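Local coordinates for protein putative hydrolase (Bacteroides ovatus, PDB 4HBS) that is a putative hydrolase of unknown substrate, built as a five-bladed beta-propeller and probably related to the glycoside-cleaving enzymes of the beta-fructosidase clan, at residues N218-G223 with W260-A265. Sequence-based numbering, arbitrary orientation.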
loop_
_atom_site.group_PDB
_atom_site.type_symbol
_atom_site.label_atom_id
_atom_site.label_comp_id
_atom_site.label_asym_id
_atom_site.label_seq_id
_atom_site.Cartn_x
_atom_site.Cartn_y
_atom_site.Cartn_z
ATOM N N ASN A 218 -12.767 -9.928 -12.128
ATOM C CA ASN A 218 -13.312 -8.692 -12.733
ATOM C C ASN A 218 -12.631 -8.411 -14.038
ATOM O O ASN A 218 -11.527 -8.902 -14.281
ATOM C CB ASN A 218 -13.068 -7.423 -11.869
ATOM C CG ASN A 218 -13.555 -7.408 -10.463
ATOM O OD1 ASN A 218 -14.494 -8.116 -10.084
ATOM N ND2 ASN A 218 -13.054 -6.431 -9.709
ATOM N N ASP A 219 -13.240 -7.539 -14.839
ATOM C CA ASP A 219 -12.626 -6.943 -16.024
ATOM C C ASP A 219 -12.870 -5.422 -15.886
ATOM O O ASP A 219 -12.912 -4.692 -16.864
ATOM C CB ASP A 219 -13.165 -7.553 -17.332
ATOM C CG ASP A 219 -14.618 -7.286 -17.648
ATOM O OD1 ASP A 219 -15.378 -6.919 -16.715
ATOM O OD2 ASP A 219 -15.010 -7.476 -18.822
ATOM N N HIS A 220 -12.949 -4.965 -14.623
ATOM C CA HIS A 220 -13.292 -3.617 -14.234
ATOM C C HIS A 220 -12.141 -2.666 -14.445
ATOM O O HIS A 220 -10.996 -2.966 -14.103
ATOM C CB HIS A 220 -13.713 -3.560 -12.739
ATOM C CG HIS A 220 -14.942 -4.344 -12.379
ATOM N ND1 HIS A 220 -15.728 -4.969 -13.341
ATOM C CD2 HIS A 220 -15.480 -4.590 -11.162
ATOM C CE1 HIS A 220 -16.696 -5.581 -12.678
ATOM N NE2 HIS A 220 -16.580 -5.387 -11.365
ATOM N N THR A 221 -12.491 -1.472 -14.899
ATOM C CA THR A 221 -11.582 -0.358 -15.156
ATOM C C THR A 221 -11.222 0.308 -13.805
ATOM O O THR A 221 -10.071 0.686 -13.598
ATOM C CB THR A 221 -12.274 0.583 -16.181
ATOM O OG1 THR A 221 -11.896 0.127 -17.470
ATOM C CG2 THR A 221 -11.938 2.067 -15.996
ATOM N N LEU A 222 -12.218 0.441 -12.902
ATOM C CA LEU A 222 -12.046 1.032 -11.579
ATOM C C LEU A 222 -11.465 -0.029 -10.631
ATOM O O LEU A 222 -11.812 -1.209 -10.730
ATOM C CB LEU A 222 -13.399 1.557 -11.049
ATOM C CG LEU A 222 -14.143 2.572 -11.942
ATOM C CD1 LEU A 222 -15.625 2.591 -11.627
ATOM C CD2 LEU A 222 -13.562 3.967 -11.794
ATOM N N GLY A 223 -10.581 0.391 -9.737
ATOM C CA GLY A 223 -9.916 -0.511 -8.809
ATOM C C GLY A 223 -10.598 -0.671 -7.472
ATOM O O GLY A 223 -9.948 -0.461 -6.450
ATOM N N TRP A 260 -20.835 -8.318 -5.139
ATOM C CA TRP A 260 -20.474 -6.927 -4.906
ATOM C C TRP A 260 -21.637 -6.034 -5.265
ATOM O O TRP A 260 -22.390 -6.344 -6.195
ATOM C CB TRP A 260 -19.248 -6.525 -5.743
ATOM C CG TRP A 260 -17.941 -7.038 -5.235
ATOM C CD1 TRP A 260 -17.735 -8.084 -4.384
ATOM C CD2 TRP A 260 -16.646 -6.571 -5.618
ATOM N NE1 TRP A 260 -16.388 -8.262 -4.171
ATOM C CE2 TRP A 260 -15.696 -7.344 -4.915
ATOM C CE3 TRP A 260 -16.192 -5.565 -6.483
ATOM C CZ2 TRP A 260 -14.322 -7.120 -5.028
ATOM C CZ3 TRP A 260 -14.833 -5.350 -6.597
ATOM C CH2 TRP A 260 -13.913 -6.149 -5.909
ATOM N N GLU A 261 -21.796 -4.934 -4.519
ATOM C CA GLU A 261 -22.785 -3.906 -4.811
ATOM C C GLU A 261 -22.082 -2.571 -4.672
ATOM O O GLU A 261 -21.209 -2.414 -3.819
ATOM C CB GLU A 261 -24.057 -4.017 -3.978
ATOM C CG GLU A 261 -23.857 -4.167 -2.490
ATOM C CD GLU A 261 -25.155 -4.134 -1.704
ATOM O OE1 GLU A 261 -26.239 -4.268 -2.320
ATOM O OE2 GLU A 261 -25.085 -3.967 -0.465
ATOM N N TYR A 262 -22.401 -1.646 -5.569
ATOM C CA TYR A 262 -21.721 -0.372 -5.729
ATOM C C TYR A 262 -22.586 0.788 -5.292
ATOM O O TYR A 262 -23.747 0.864 -5.687
ATOM C CB TYR A 262 -21.331 -0.216 -7.222
ATOM C CG TYR A 262 -20.588 -1.425 -7.758
ATOM C CD1 TYR A 262 -21.277 -2.531 -8.247
ATOM C CD2 TYR A 262 -19.202 -1.500 -7.696
ATOM C CE1 TYR A 262 -20.606 -3.681 -8.655
ATOM C CE2 TYR A 262 -18.517 -2.638 -8.124
ATOM C CZ TYR A 262 -19.224 -3.721 -8.620
ATOM O OH TYR A 262 -18.584 -4.862 -9.044
ATOM N N TYR A 263 -22.020 1.702 -4.488
ATOM C CA TYR A 263 -22.713 2.912 -4.040
ATOM C C TYR A 263 -22.548 3.912 -5.174
ATOM O O TYR A 263 -21.430 4.378 -5.437
ATOM C CB TYR A 263 -22.112 3.402 -2.715
ATOM C CG TYR A 263 -22.962 4.339 -1.886
ATOM C CD1 TYR A 263 -24.252 3.981 -1.493
ATOM C CD2 TYR A 263 -22.410 5.482 -1.312
ATOM C CE1 TYR A 263 -24.995 4.782 -0.626
ATOM C CE2 TYR A 263 -23.156 6.309 -0.477
ATOM C CZ TYR A 263 -24.441 5.945 -0.114
ATOM O OH TYR A 263 -25.188 6.757 0.707
ATOM N N VAL A 264 -23.632 4.127 -5.934
ATOM C CA VAL A 264 -23.633 4.980 -7.118
ATOM C C VAL A 264 -24.768 5.993 -6.987
ATOM O O VAL A 264 -25.826 5.671 -6.447
ATOM C CB VAL A 264 -23.686 4.144 -8.434
ATOM C CG1 VAL A 264 -24.845 3.174 -8.444
ATOM C CG2 VAL A 264 -23.716 5.029 -9.676
ATOM N N ALA A 265 -24.517 7.222 -7.475
ATOM C CA ALA A 265 -25.412 8.365 -7.365
ATOM C C ALA A 265 -26.272 8.576 -8.604
ATOM O O ALA A 265 -25.744 8.671 -9.715
ATOM C CB ALA A 265 -24.597 9.616 -7.110
#
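The imidazole of His-220 is met at its edge by the hydroxyl of Tyr-262, while CB of Asn-218 lies over one of its faces, 3.6 Å above the plane and displaced toward the rim; the ring also stacks with that of Tyr-277. NE2 of His-220 donates a well-bent hydrogen bond to OH of Tyr-262 (3.1 Å), and the oxygen sits 27° out of the imidazole plane. The two side chains approach from opposite directions. With CG anti to the carbonyl carbon (chi1 -63°), the imidazole extends from the loop toward strand 260-265. This loop carries the chain from strand 210-218, outermost in one blade of the five-bladed propeller, to strand 227-230 of the next blade, which also holds strand 260-265, so the bond joins the interblade loop to that blade. A leucine at His-220 would probably leave the Tyr-262 hydroxyl without this donor and remove the imidazole's stack on Tyr-277. Next to this pair, the side chain of Asn-218 crosses that of Trp-260 at about a right angle, its amide near CZ3 and CH2 and its plane 77° from that of the indole. Trp-260 is held in turn by a hydrogen bond from NE1 to the carbonyl oxygen of Leu-256, and the ring of Tyr-262 also meets Tyr-224.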